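Local coordinates for VP24 (PDB 5HLJ), which serves as a major envelope protein of white spot syndrome virus, probably as a membrane-anchored structural component that assembles as a trimer, at residues L23-G27 and R160-L164; G77-L81 and L91-A95; R103-S109 and M166-N172. One frame throughout, in Å; residues are numbered along the deposited sequence.

Contact 1. Residues L23-G27 and R160-L164; sequences LTING and RHYLL
The side chain of Ile-25 (chi1 p, chi2 t) lies against Tyr-162 and Leu-164. Its CG1 is 3.7 Å from Tyr-162 CB, and its CD1 4.0 Å from Leu-164 CB. Residues 23-27 and 161-164 are extended and run antiparallel, with axes 4.6 Å apart and directions at 146°; Arg-160 is not (psi -5°). Hydrogen-bonded pairs are Leu-23 with Leu-164 and Ile-25 with Tyr-162. Non-hydrogen-bonded pairs are Thr-24 with Leu-163 and Asn-26 with His-161. Leu-23 N donates to Leu-164 O (2.9 Å), and Leu-164 N to Leu-23 O (2.7 Å). Ile-25 N donates to Tyr-162 O (2.9 Å), and Tyr-162 N to Ile-25 O (2.8 Å). Gly-27 N to Arg-160 O (2.9 Å) closes the ladder. On the face of Thr-24 and Leu-163, His-161 (chi1 t) donates from ND1 to Asn-26 OD1 at 2.7 Å, a cross-strand bond. This is regular antiparallel pairing in a large sheet. Strand 33-42 flanks 19-28, strand 105-114 flanks 161-170, and Phe-147 of strand 141-151 packs on Ile-25 and Leu-164.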
ATOM      1  N   LEU A  23      13.002  -1.672  -4.270  1.00 63.87           N
ATOM      2  CA  LEU A  23      14.167  -1.031  -4.864  1.00 61.90           C
ATOM      3  C   LEU A  23      14.478   0.300  -4.183  1.00 67.74           C
ATOM      4  O   LEU A  23      13.636   0.875  -3.487  1.00 71.03           O
ATOM      5  CB  LEU A  23      13.943  -0.783  -6.356  1.00 63.47           C
ATOM      6  CG  LEU A  23      13.665  -1.990  -7.246  1.00 66.61           C
ATOM      7  CD1 LEU A  23      13.496  -1.521  -8.668  1.00 65.36           C
ATOM      8  CD2 LEU A  23      14.799  -3.013  -7.140  1.00 63.05           C
ATOM      9  N   THR A  24      15.680   0.804  -4.418  1.00 66.95           N
ATOM     10  CA  THR A  24      16.088   2.089  -3.876  1.00 71.33           C
ATOM     11  C   THR A  24      16.127   3.150  -4.973  1.00 67.15           C
ATOM     12  O   THR A  24      16.542   2.865  -6.089  1.00 68.62           O
ATOM     13  CB  THR A  24      17.456   1.961  -3.180  1.00 71.85           C
ATOM     14  OG1 THR A  24      17.319   1.068  -2.070  1.00 79.54           O
ATOM     15  CG2 THR A  24      17.918   3.283  -2.656  1.00 74.30           C
ATOM     16  N   ILE A  25      15.663   4.360  -4.666  1.00 68.48           N
ATOM     17  CA  ILE A  25      15.684   5.465  -5.633  1.00 66.27           C
ATOM     18  C   ILE A  25      16.050   6.798  -4.983  1.00 71.57           C
ATOM     19  O   ILE A  25      15.777   7.027  -3.795  1.00 73.86           O
ATOM     20  CB  ILE A  25      14.321   5.673  -6.346  1.00 67.60           C
ATOM     21  CG1 ILE A  25      13.242   6.043  -5.330  1.00 67.32           C
ATOM     22  CG2 ILE A  25      13.924   4.468  -7.206  1.00 65.74           C
ATOM     23  CD1 ILE A  25      11.856   6.166  -5.923  1.00 66.29           C
ATOM     24  N   ASN A  26      16.651   7.684  -5.775  1.00 70.37           N
ATOM     25  CA  ASN A  26      16.959   9.035  -5.316  1.00 70.63           C
ATOM     26  C   ASN A  26      16.303  10.105  -6.184  1.00 69.92           C
ATOM     27  O   ASN A  26      16.217   9.962  -7.397  1.00 69.24           O
ATOM     28  CB  ASN A  26      18.474   9.268  -5.287  1.00 73.71           C
ATOM     29  CG  ASN A  26      19.177   8.409  -4.255  1.00 73.46           C
ATOM     30  OD1 ASN A  26      18.974   8.572  -3.057  1.00 77.69           O
ATOM     31  ND2 ASN A  26      20.018   7.495  -4.718  1.00 70.82           N
ATOM     32  N   GLY A  27      15.834  11.175  -5.557  1.00 71.91           N
ATOM     33  CA  GLY A  27      15.387  12.336  -6.303  1.00 74.76           C
ATOM     34  C   GLY A  27      16.551  13.061  -6.966  1.00 74.39           C
ATOM     35  O   GLY A  27      17.643  13.129  -6.408  1.00 77.90           O
ATOM     36  N   ARG A 160      16.674  13.448  -0.393  1.00 69.01           N
ATOM     37  CA  ARG A 160      16.331  12.864  -1.686  1.00 70.26           C
ATOM     38  C   ARG A 160      16.219  11.333  -1.709  1.00 71.55           C
ATOM     39  O   ARG A 160      15.861  10.759  -2.735  1.00 68.22           O
ATOM     40  CB  ARG A 160      17.367  13.282  -2.732  1.00 76.41           C
ATOM     41  CG  ARG A 160      18.736  12.658  -2.520  1.00 73.17           C
ATOM     42  CD  ARG A 160      19.718  13.188  -3.545  1.00 84.92           C
ATOM     43  NE  ARG A 160      20.666  12.164  -3.969  1.00 93.24           N
ATOM     44  CZ  ARG A 160      21.939  12.115  -3.600  1.00 98.03           C
ATOM     45  NH1 ARG A 160      22.439  13.055  -2.803  1.00100.89           N
ATOM     46  NH2 ARG A 160      22.713  11.128  -4.047  1.00 96.07           N
ATOM     47  N   HIS A 161      16.535  10.674  -0.599  1.00 67.56           N
ATOM     48  CA  HIS A 161      16.633   9.223  -0.599  1.00 70.40           C
ATOM     49  C   HIS A 161      15.299   8.521  -0.342  1.00 71.70           C
ATOM     50  O   HIS A 161      14.662   8.773   0.676  1.00 67.71           O
ATOM     51  CB  HIS A 161      17.652   8.779   0.444  1.00 72.97           C
ATOM     52  CG  HIS A 161      18.103   7.363   0.269  1.00 83.47           C
ATOM     53  ND1 HIS A 161      18.605   6.888  -0.925  1.00 82.94           N
ATOM     54  CD2 HIS A 161      18.137   6.322   1.136  1.00 80.73           C
ATOM     55  CE1 HIS A 161      18.937   5.619  -0.784  1.00 81.13           C
ATOM     56  NE2 HIS A 161      18.658   5.248   0.458  1.00 86.51           N
ATOM     57  N   TYR A 162      14.884   7.645  -1.261  1.00 64.15           N
ATOM     58  CA  TYR A 162      13.605   6.950  -1.120  1.00 67.06           C
ATOM     59  C   TYR A 162      13.692   5.451  -1.376  1.00 65.63           C
ATOM     60  O   TYR A 162      14.593   4.969  -2.066  1.00 66.23           O
ATOM     61  CB  TYR A 162      12.546   7.584  -2.045  1.00 60.03           C
ATOM     62  CG  TYR A 162      12.041   8.859  -1.429  1.00 66.51           C
ATOM     63  CD1 TYR A 162      12.736  10.074  -1.590  1.00 67.72           C
ATOM     64  CD2 TYR A 162      10.913   8.852  -0.628  1.00 61.22           C
ATOM     65  CE1 TYR A 162      12.292  11.248  -0.966  1.00 60.78           C
ATOM     66  CE2 TYR A 162      10.468  10.001  -0.012  1.00 65.87           C
ATOM     67  CZ  TYR A 162      11.157  11.197  -0.179  1.00 64.36           C
ATOM     68  OH  TYR A 162      10.673  12.316   0.456  1.00 66.13           O
ATOM     69  N   LEU A 163      12.745   4.728  -0.783  1.00 66.68           N
ATOM     70  CA  LEU A 163      12.596   3.288  -0.967  1.00 65.02           C
ATOM     71  C   LEU A 163      11.327   3.064  -1.748  1.00 64.68           C
ATOM     72  O   LEU A 163      10.284   3.612  -1.407  1.00 65.85           O
ATOM     73  CB  LEU A 163      12.538   2.562   0.373  1.00 62.95           C
ATOM     74  CG  LEU A 163      13.650   2.947   1.350  1.00 66.93           C
ATOM     75  CD1 LEU A 163      13.455   2.308   2.735  1.00 64.51           C
ATOM     76  CD2 LEU A 163      14.983   2.538   0.741  1.00 66.09           C
ATOM     77  N   LEU A 164      11.421   2.275  -2.809  1.00 64.31           N
ATOM     78  CA  LEU A 164      10.309   2.081  -3.715  1.00 63.82           C
ATOM     79  C   LEU A 164       9.776   0.657  -3.621  1.00 64.21           C
ATOM     80  O   LEU A 164      10.530  -0.300  -3.743  1.00 64.98           O
ATOM     81  CB  LEU A 164      10.754   2.389  -5.148  1.00 68.20           C
ATOM     82  CG  LEU A 164       9.811   2.035  -6.309  1.00 69.67           C
ATOM     83  CD1 LEU A 164       8.556   2.913  -6.304  1.00 63.61           C
ATOM     84  CD2 LEU A 164      10.549   2.148  -7.653  1.00 66.94           C
TER

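Contact 2. Residues G77-L81 and L91-A95; sequences GDHTL and LELYA
A carboxylate-centred cluster fastens an irregular loop to a strand, with Glu-92 as its acceptor. Residues 91-95 are extended, whereas 77-81 have no regular structure. Gly-77 has positive phi (92°). Asp-78 centres an inverse gamma turn, with a weak 2.9 Å bond from His-79 N to Gly-77 O. Glu-92 is stretched out (chi1 t, chi2 t) toward the loop. Its OE1 accepts from His-79 ND1 at 2.7 Å, a His-carboxylate hydrogen bond, and weakly from Leu-81 N at 3.2 Å. Its OE2 accepts from Thr-80 N and Thr-80 OG1, both at 2.7 Å. Thr-80 chi1 is p. Tyr-94 (chi1 t) points the same way as Glu-92. Asp-78 CB sits over one face of its ring, 4.2 Å from Tyr-94 CD2, and Thr-80 CG2 meets the ring edge, 3.9 Å from Tyr-94 CE1. His-79 also stacks on His-33, and its carbonyl O accepts from Arg-121 of the third subunit. The loop joins strands 68-72 and 90-99, and Val-146 of strand 141-151 touches Thr-80 and Glu-92.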
ATOM      1  N   GLY A  77      12.476  16.276 -21.458  1.00 77.39           N
ATOM      2  CA  GLY A  77      11.867  15.524 -22.533  1.00 81.84           C
ATOM      3  C   GLY A  77      11.465  14.132 -22.106  1.00 76.00           C
ATOM      4  O   GLY A  77      10.483  13.605 -22.604  1.00 76.59           O
ATOM      5  N   ASP A  78      12.218  13.533 -21.186  1.00 78.38           N
ATOM      6  CA  ASP A  78      11.841  12.234 -20.625  1.00 75.26           C
ATOM      7  C   ASP A  78      10.786  12.430 -19.519  1.00 71.62           C
ATOM      8  O   ASP A  78      11.059  12.209 -18.342  1.00 72.58           O
ATOM      9  CB  ASP A  78      13.074  11.505 -20.083  1.00 74.59           C
ATOM     10  CG  ASP A  78      14.069  11.114 -21.182  1.00 74.74           C
ATOM     11  OD1 ASP A  78      13.660  10.925 -22.350  1.00 71.22           O
ATOM     12  OD2 ASP A  78      15.276  10.978 -20.866  1.00 74.68           O
ATOM     13  N   HIS A  79       9.590  12.866 -19.918  1.00 71.95           N
ATOM     14  CA  HIS A  79       8.505  13.205 -18.995  1.00 70.24           C
ATOM     15  C   HIS A  79       7.145  12.969 -19.632  1.00 71.96           C
ATOM     16  O   HIS A  79       6.866  13.524 -20.694  1.00 75.03           O
ATOM     17  CB  HIS A  79       8.560  14.676 -18.571  1.00 66.71           C
ATOM     18  CG  HIS A  79       9.581  14.992 -17.530  1.00 69.77           C
ATOM     19  ND1 HIS A  79       9.372  14.766 -16.190  1.00 73.71           N
ATOM     20  CD2 HIS A  79      10.807  15.564 -17.627  1.00 71.49           C
ATOM     21  CE1 HIS A  79      10.431  15.164 -15.503  1.00 73.84           C
ATOM     22  NE2 HIS A  79      11.316  15.653 -16.360  1.00 73.22           N
ATOM     23  N   THR A  80       6.281  12.196 -18.982  1.00 65.54           N
ATOM     24  CA  THR A  80       4.891  12.135 -19.420  1.00 68.73           C
ATOM     25  C   THR A  80       4.063  13.162 -18.661  1.00 71.61           C
ATOM     26  O   THR A  80       2.866  13.316 -18.911  1.00 72.67           O
ATOM     27  CB  THR A  80       4.275  10.761 -19.199  1.00 67.99           C
ATOM     28  OG1 THR A  80       4.335  10.457 -17.797  1.00 69.28           O
ATOM     29  CG2 THR A  80       5.023   9.699 -20.000  1.00 64.99           C
ATOM     30  N   LEU A  81       4.716  13.853 -17.736  1.00 67.66           N
ATOM     31  CA  LEU A  81       4.054  14.730 -16.782  1.00 69.25           C
ATOM     32  C   LEU A  81       4.581  16.165 -16.855  1.00 73.34           C
ATOM     33  O   LEU A  81       5.783  16.375 -16.988  1.00 70.85           O
ATOM     34  CB  LEU A  81       4.264  14.193 -15.367  1.00 66.62           C
ATOM     35  CG  LEU A  81       3.221  13.395 -14.580  1.00 74.02           C
ATOM     36  CD1 LEU A  81       2.243  12.616 -15.447  1.00 65.20           C
ATOM     37  CD2 LEU A  81       3.938  12.494 -13.556  1.00 66.16           C
ATOM     38  N   LEU A  91       8.159  15.533  -9.137  1.00 67.73           N
ATOM     39  CA  LEU A  91       9.155  14.589  -9.648  1.00 69.37           C
ATOM     40  C   LEU A  91       8.518  13.444 -10.404  1.00 66.28           C
ATOM     41  O   LEU A  91       7.395  13.035 -10.113  1.00 64.92           O
ATOM     42  CB  LEU A  91      10.005  14.026  -8.507  1.00 65.13           C
ATOM     43  CG  LEU A  91      11.328  14.713  -8.168  1.00 72.90           C
ATOM     44  CD1 LEU A  91      11.115  16.187  -7.873  1.00 69.60           C
ATOM     45  CD2 LEU A  91      12.002  14.024  -6.976  1.00 63.35           C
ATOM     46  N   GLU A  92       9.245  12.915 -11.374  1.00 64.93           N
ATOM     47  CA  GLU A  92       8.726  11.809 -12.152  1.00 64.32           C
ATOM     48  C   GLU A  92       9.774  10.709 -12.278  1.00 65.56           C
ATOM     49  O   GLU A  92      10.957  10.977 -12.458  1.00 66.84           O
ATOM     50  CB  GLU A  92       8.268  12.304 -13.525  1.00 61.71           C
ATOM     51  CG  GLU A  92       7.640  11.232 -14.425  1.00 63.57           C
ATOM     52  CD  GLU A  92       7.187  11.779 -15.776  1.00 70.16           C
ATOM     53  OE1 GLU A  92       7.266  13.014 -16.003  1.00 71.20           O
ATOM     54  OE2 GLU A  92       6.753  10.970 -16.625  1.00 73.91           O
ATOM     55  N   LEU A  93       9.347   9.468 -12.115  1.00 63.87           N
ATOM     56  CA  LEU A  93      10.165   8.342 -12.533  1.00 66.34           C
ATOM     57  C   LEU A  93       9.793   8.022 -13.982  1.00 65.92           C
ATOM     58  O   LEU A  93       8.639   7.716 -14.270  1.00 62.04           O
ATOM     59  CB  LEU A  93       9.947   7.112 -11.636  1.00 63.20           C
ATOM     60  CG  LEU A  93      10.634   5.864 -12.202  1.00 64.44           C
ATOM     61  CD1 LEU A  93      12.166   5.946 -12.022  1.00 57.58           C
ATOM     62  CD2 LEU A  93      10.059   4.573 -11.632  1.00 60.15           C
ATOM     63  N   TYR A  94      10.752   8.132 -14.894  1.00 63.84           N
ATOM     64  CA  TYR A  94      10.513   7.749 -16.276  1.00 63.30           C
ATOM     65  C   TYR A  94      11.425   6.568 -16.568  1.00 66.81           C
ATOM     66  O   TYR A  94      12.631   6.739 -16.806  1.00 62.33           O
ATOM     67  CB  TYR A  94      10.771   8.920 -17.243  1.00 68.37           C
ATOM     68  CG  TYR A  94      10.337   8.637 -18.670  1.00 67.44           C
ATOM     69  CD1 TYR A  94       9.151   9.156 -19.182  1.00 68.87           C
ATOM     70  CD2 TYR A  94      11.113   7.833 -19.502  1.00 66.81           C
ATOM     71  CE1 TYR A  94       8.758   8.879 -20.499  1.00 67.63           C
ATOM     72  CE2 TYR A  94      10.731   7.548 -20.794  1.00 67.15           C
ATOM     73  CZ  TYR A  94       9.557   8.068 -21.298  1.00 72.10           C
ATOM     74  OH  TYR A  94       9.204   7.756 -22.600  1.00 77.17           O
ATOM     75  N   ALA A  95      10.855   5.366 -16.530  1.00 62.62           N
ATOM     76  CA  ALA A  95      11.671   4.164 -16.601  1.00 62.31           C
ATOM     77  C   ALA A  95      11.391   3.349 -17.851  1.00 63.96           C
ATOM     78  O   ALA A  95      10.271   3.335 -18.360  1.00 62.19           O
ATOM     79  CB  ALA A  95      11.455   3.304 -15.361  1.00 62.07           C
TER

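Contact 3. Residues R103-S109 and M166-N172; sequences RDITVDS and MRFSPGN
Strands 105-109 and 166-170 run antiparallel, with axes 4.6 Å apart and directions at 145°. Thr-106 and Ser-169 form a hydrogen-bonded pair: Thr-106 N to Ser-169 O is 2.8 Å, and Ser-169 N to Thr-106 O is 2.9 Å. Val-107 and Phe-168 form a non-hydrogen-bonded pair, as do Ile-105 and Pro-170. The register then slips. Asp-108 (phi/psi -78/-41) is an extra residue, so Asp-108 and Ser-109 both bond to Arg-167. Asp-108 N donates to Arg-167 O (2.9 Å), and Arg-167 N to Ser-109 O (3.1 Å). At the other end Gly-171 N donates to Asp-104 O (2.9 Å); Gly-171 has positive phi (97°).

Polar side chains add cross-links. Ser-169 OG (chi1 p) donates to Asp-108 OD2 at 2.5 Å. Asp-108 OD2 also makes a long salt bridge to Arg-167 NE, 3.7 Å. Thr-106 OG1 donates to Gly-171 O (2.8 Å), and Asn-172 ND2 to Asp-104 OD1 (2.7 Å). The Arg-103 guanidinium lays one face on Pro-170, with NH2 3.5 Å from Pro-170 CB. Val-107 and Phe-168 share a face, with Val-107 CG2 3.8 Å from Phe-168 CE1; Ile-105 CG2 also reaches Phe-168 CB at 4.0 Å. Arg-167 lies close to Arg-167 of both other subunits. The slip at Asp-108 is consistent with a beta bulge near one end of an otherwise regular antiparallel pair inside the mixed sheet.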
ATOM      1  N   ARG A 103       5.784 -14.289 -19.647  1.00 73.78           N
ATOM      2  CA  ARG A 103       4.432 -13.733 -19.563  1.00 74.82           C
ATOM      3  C   ARG A 103       4.392 -12.230 -19.376  1.00 70.23           C
ATOM      4  O   ARG A 103       5.326 -11.627 -18.862  1.00 70.04           O
ATOM      5  CB  ARG A 103       3.649 -14.380 -18.427  1.00 76.47           C
ATOM      6  CG  ARG A 103       2.972 -15.659 -18.827  1.00 89.34           C
ATOM      7  CD  ARG A 103       1.992 -16.139 -17.770  1.00 97.91           C
ATOM      8  NE  ARG A 103       0.987 -15.153 -17.376  1.00 90.17           N
ATOM      9  CZ  ARG A 103      -0.120 -15.471 -16.707  1.00 91.11           C
ATOM     10  NH1 ARG A 103      -0.342 -16.732 -16.367  1.00 92.27           N
ATOM     11  NH2 ARG A 103      -1.009 -14.543 -16.381  1.00 94.85           N
ATOM     12  N   ASP A 104       3.288 -11.644 -19.819  1.00 70.04           N
ATOM     13  CA  ASP A 104       2.942 -10.281 -19.462  1.00 68.79           C
ATOM     14  C   ASP A 104       2.910 -10.116 -17.940  1.00 69.50           C
ATOM     15  O   ASP A 104       2.502 -11.027 -17.214  1.00 68.31           O
ATOM     16  CB  ASP A 104       1.589  -9.909 -20.057  1.00 66.93           C
ATOM     17  CG  ASP A 104       1.652  -9.678 -21.564  1.00 66.73           C
ATOM     18  OD1 ASP A 104       0.583  -9.436 -22.165  1.00 72.09           O
ATOM     19  OD2 ASP A 104       2.763  -9.693 -22.142  1.00 68.22           O
ATOM     20  N   ILE A 105       3.356  -8.956 -17.473  1.00 64.99           N
ATOM     21  CA  ILE A 105       3.340  -8.608 -16.058  1.00 64.27           C
ATOM     22  C   ILE A 105       2.603  -7.295 -15.862  1.00 63.45           C
ATOM     23  O   ILE A 105       2.834  -6.351 -16.613  1.00 64.61           O
ATOM     24  CB  ILE A 105       4.758  -8.456 -15.502  1.00 65.27           C
ATOM     25  CG1 ILE A 105       5.519  -9.777 -15.612  1.00 65.88           C
ATOM     26  CG2 ILE A 105       4.716  -7.935 -14.076  1.00 64.19           C
ATOM     27  CD1 ILE A 105       6.975  -9.630 -15.314  1.00 62.48           C
ATOM     28  N   THR A 106       1.714  -7.224 -14.878  1.00 62.71           N
ATOM     29  CA  THR A 106       1.112  -5.943 -14.527  1.00 63.68           C
ATOM     30  C   THR A 106       1.793  -5.384 -13.275  1.00 66.99           C
ATOM     31  O   THR A 106       1.991  -6.096 -12.281  1.00 68.26           O
ATOM     32  CB  THR A 106      -0.427  -6.045 -14.292  1.00 70.48           C
ATOM     33  OG1 THR A 106      -1.070  -6.570 -15.465  1.00 68.95           O
ATOM     34  CG2 THR A 106      -1.029  -4.656 -13.987  1.00 63.90           C
ATOM     35  N   VAL A 107       2.196  -4.123 -13.337  1.00 58.19           N
ATOM     36  CA  VAL A 107       2.592  -3.427 -12.124  1.00 59.98           C
ATOM     37  C   VAL A 107       1.329  -2.803 -11.528  1.00 62.89           C
ATOM     38  O   VAL A 107       0.783  -1.857 -12.080  1.00 62.71           O
ATOM     39  CB  VAL A 107       3.683  -2.367 -12.393  1.00 61.36           C
ATOM     40  CG1 VAL A 107       4.178  -1.757 -11.082  1.00 57.26           C
ATOM     41  CG2 VAL A 107       4.850  -3.011 -13.128  1.00 56.22           C
ATOM     42  N   ASP A 108       0.868  -3.374 -10.415  1.00 68.02           N
ATOM     43  CA  ASP A 108      -0.431  -3.054  -9.816  1.00 68.40           C
ATOM     44  C   ASP A 108      -0.443  -1.767  -9.039  1.00 66.76           C
ATOM     45  O   ASP A 108      -1.420  -1.018  -9.072  1.00 74.86           O
ATOM     46  CB  ASP A 108      -0.861  -4.164  -8.863  1.00 71.68           C
ATOM     47  CG  ASP A 108      -1.277  -5.400  -9.570  1.00 73.01           C
ATOM     48  OD1 ASP A 108      -2.109  -5.298 -10.499  1.00 80.20           O
ATOM     49  OD2 ASP A 108      -0.763  -6.475  -9.199  1.00 80.82           O
ATOM     50  N   SER A 109       0.632  -1.533  -8.295  1.00 64.32           N
ATOM     51  CA  SER A 109       0.667  -0.414  -7.373  1.00 63.34           C
ATOM     52  C   SER A 109       2.080  -0.111  -6.986  1.00 64.24           C
ATOM     53  O   SER A 109       2.975  -0.937  -7.156  1.00 68.78           O
ATOM     54  CB  SER A 109      -0.174  -0.709  -6.124  1.00 66.87           C
ATOM     55  OG  SER A 109       0.219  -1.931  -5.530  1.00 74.12           O
ATOM     56  N   MET A 166       7.159  -1.903  -5.483  1.00 62.22           N
ATOM     57  CA  MET A 166       6.270  -2.165  -6.614  1.00 67.87           C
ATOM     58  C   MET A 166       5.650  -3.544  -6.476  1.00 67.50           C
ATOM     59  O   MET A 166       6.342  -4.504  -6.148  1.00 69.24           O
ATOM     60  CB  MET A 166       7.020  -2.072  -7.947  1.00 60.29           C
ATOM     61  CG  MET A 166       7.710  -0.748  -8.186  1.00 65.27           C
ATOM     62  SD  MET A 166       8.401  -0.599  -9.855  1.00 72.62           S
ATOM     63  CE  MET A 166       9.787  -1.734  -9.770  1.00 66.85           C
ATOM     64  N   ARG A 167       4.356  -3.660  -6.743  1.00 64.56           N
ATOM     65  CA  ARG A 167       3.754  -4.977  -6.784  1.00 65.38           C
ATOM     66  C   ARG A 167       3.630  -5.475  -8.213  1.00 63.24           C
ATOM     67  O   ARG A 167       3.020  -4.827  -9.055  1.00 66.87           O
ATOM     68  CB  ARG A 167       2.381  -4.990  -6.101  1.00 71.37           C
ATOM     69  CG  ARG A 167       1.753  -6.385  -6.125  1.00 76.52           C
ATOM     70  CD  ARG A 167       0.456  -6.470  -5.322  1.00 86.83           C
ATOM     71  NE  ARG A 167      -0.368  -7.615  -5.730  1.00 92.85           N
ATOM     72  CZ  ARG A 167      -0.910  -8.494  -4.882  1.00 97.89           C
ATOM     73  NH1 ARG A 167      -0.706  -8.376  -3.566  1.00 97.49           N
ATOM     74  NH2 ARG A 167      -1.661  -9.497  -5.344  1.00 84.96           N
ATOM     75  N   PHE A 168       4.232  -6.631  -8.476  1.00 68.01           N
ATOM     76  CA  PHE A 168       4.117  -7.317  -9.757  1.00 66.88           C
ATOM     77  C   PHE A 168       3.056  -8.405  -9.691  1.00 69.76           C
ATOM     78  O   PHE A 168       2.974  -9.140  -8.704  1.00 69.76           O
ATOM     79  CB  PHE A 168       5.453  -7.965 -10.168  1.00 67.01           C
ATOM     80  CG  PHE A 168       6.510  -6.992 -10.609  1.00 64.01           C
ATOM     81  CD1 PHE A 168       6.347  -5.626 -10.440  1.00 63.13           C
ATOM     82  CD2 PHE A 168       7.683  -7.456 -11.193  1.00 65.75           C
ATOM     83  CE1 PHE A 168       7.351  -4.729 -10.841  1.00 66.70           C
ATOM     84  CE2 PHE A 168       8.676  -6.583 -11.606  1.00 64.17           C
ATOM     85  CZ  PHE A 168       8.510  -5.209 -11.429  1.00 63.43           C
ATOM     86  N   SER A 169       2.268  -8.544 -10.751  1.00 67.93           N
ATOM     87  CA  SER A 169       1.355  -9.677 -10.846  1.00 71.32           C
ATOM     88  C   SER A 169       1.280 -10.197 -12.285  1.00 69.34           C
ATOM     89  O   SER A 169       1.577  -9.471 -13.226  1.00 68.70           O
ATOM     90  CB  SER A 169      -0.034  -9.294 -10.306  1.00 73.49           C
ATOM     91  OG  SER A 169      -0.579  -8.208 -11.021  1.00 81.02           O
ATOM     92  N   PRO A 170       0.903 -11.471 -12.455  1.00 70.14           N
ATOM     93  CA  PRO A 170       0.879 -12.051 -13.801  1.00 72.85           C
ATOM     94  C   PRO A 170      -0.256 -11.520 -14.653  1.00 70.36           C
ATOM     95  O   PRO A 170      -1.327 -11.235 -14.129  1.00 74.72           O
ATOM     96  CB  PRO A 170       0.679 -13.554 -13.536  1.00 78.29           C
ATOM     97  CG  PRO A 170       0.939 -13.746 -12.072  1.00 77.67           C
ATOM     98  CD  PRO A 170       0.563 -12.467 -11.422  1.00 74.96           C
ATOM     99  N   GLY A 171      -0.029 -11.400 -15.956  1.00 68.89           N
ATOM    100  CA  GLY A 171      -1.124 -11.148 -16.874  1.00 64.80           C
ATOM    101  C   GLY A 171      -1.260  -9.685 -17.218  1.00 69.76           C
ATOM    102  O   GLY A 171      -0.408  -8.858 -16.862  1.00 67.83           O
ATOM    103  N   ASN A 172      -2.347  -9.358 -17.908  1.00 64.44           N
ATOM    104  CA  ASN A 172      -2.505  -8.044 -18.497  1.00 67.52           C
ATOM    105  C   ASN A 172      -3.935  -7.513 -18.382  1.00 69.23           C
ATOM    106  O   ASN A 172      -4.261  -6.480 -18.968  1.00 68.44           O
ATOM    107  CB  ASN A 172      -2.071  -8.095 -19.962  1.00 63.83           C
ATOM    108  CG  ASN A 172      -2.782  -9.192 -20.741  1.00 68.20           C
ATOM    109  OD1 ASN A 172      -4.000  -9.331 -20.661  1.00 68.18           O
ATOM    110  ND2 ASN A 172      -2.015  -9.999 -21.472  1.00 66.27           N
TER

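How the contacts relate
Contacts 1 and 3 share strand 161-170, which lies between 19-28 and 105-114. Contact 1 is its pairing with the former near its start, contact 3 its pairing with the latter near its end. Their centres are about 21 Å apart, on opposite sides of the chain's centre, yet they touch: Leu-23 CD1 is 3.9 Å from Met-166 CE. Contact 2 is nested in the chain between the segments of contact 1. The two centres are about 15 Å apart, and Gly-27 CA packs on Leu-91 CD2 at 3.8 Å. Contacts 2 and 3 do not touch, with nearest atoms about 6 Å apart, but both meet the third subunit. All three reach the same mixed sheet.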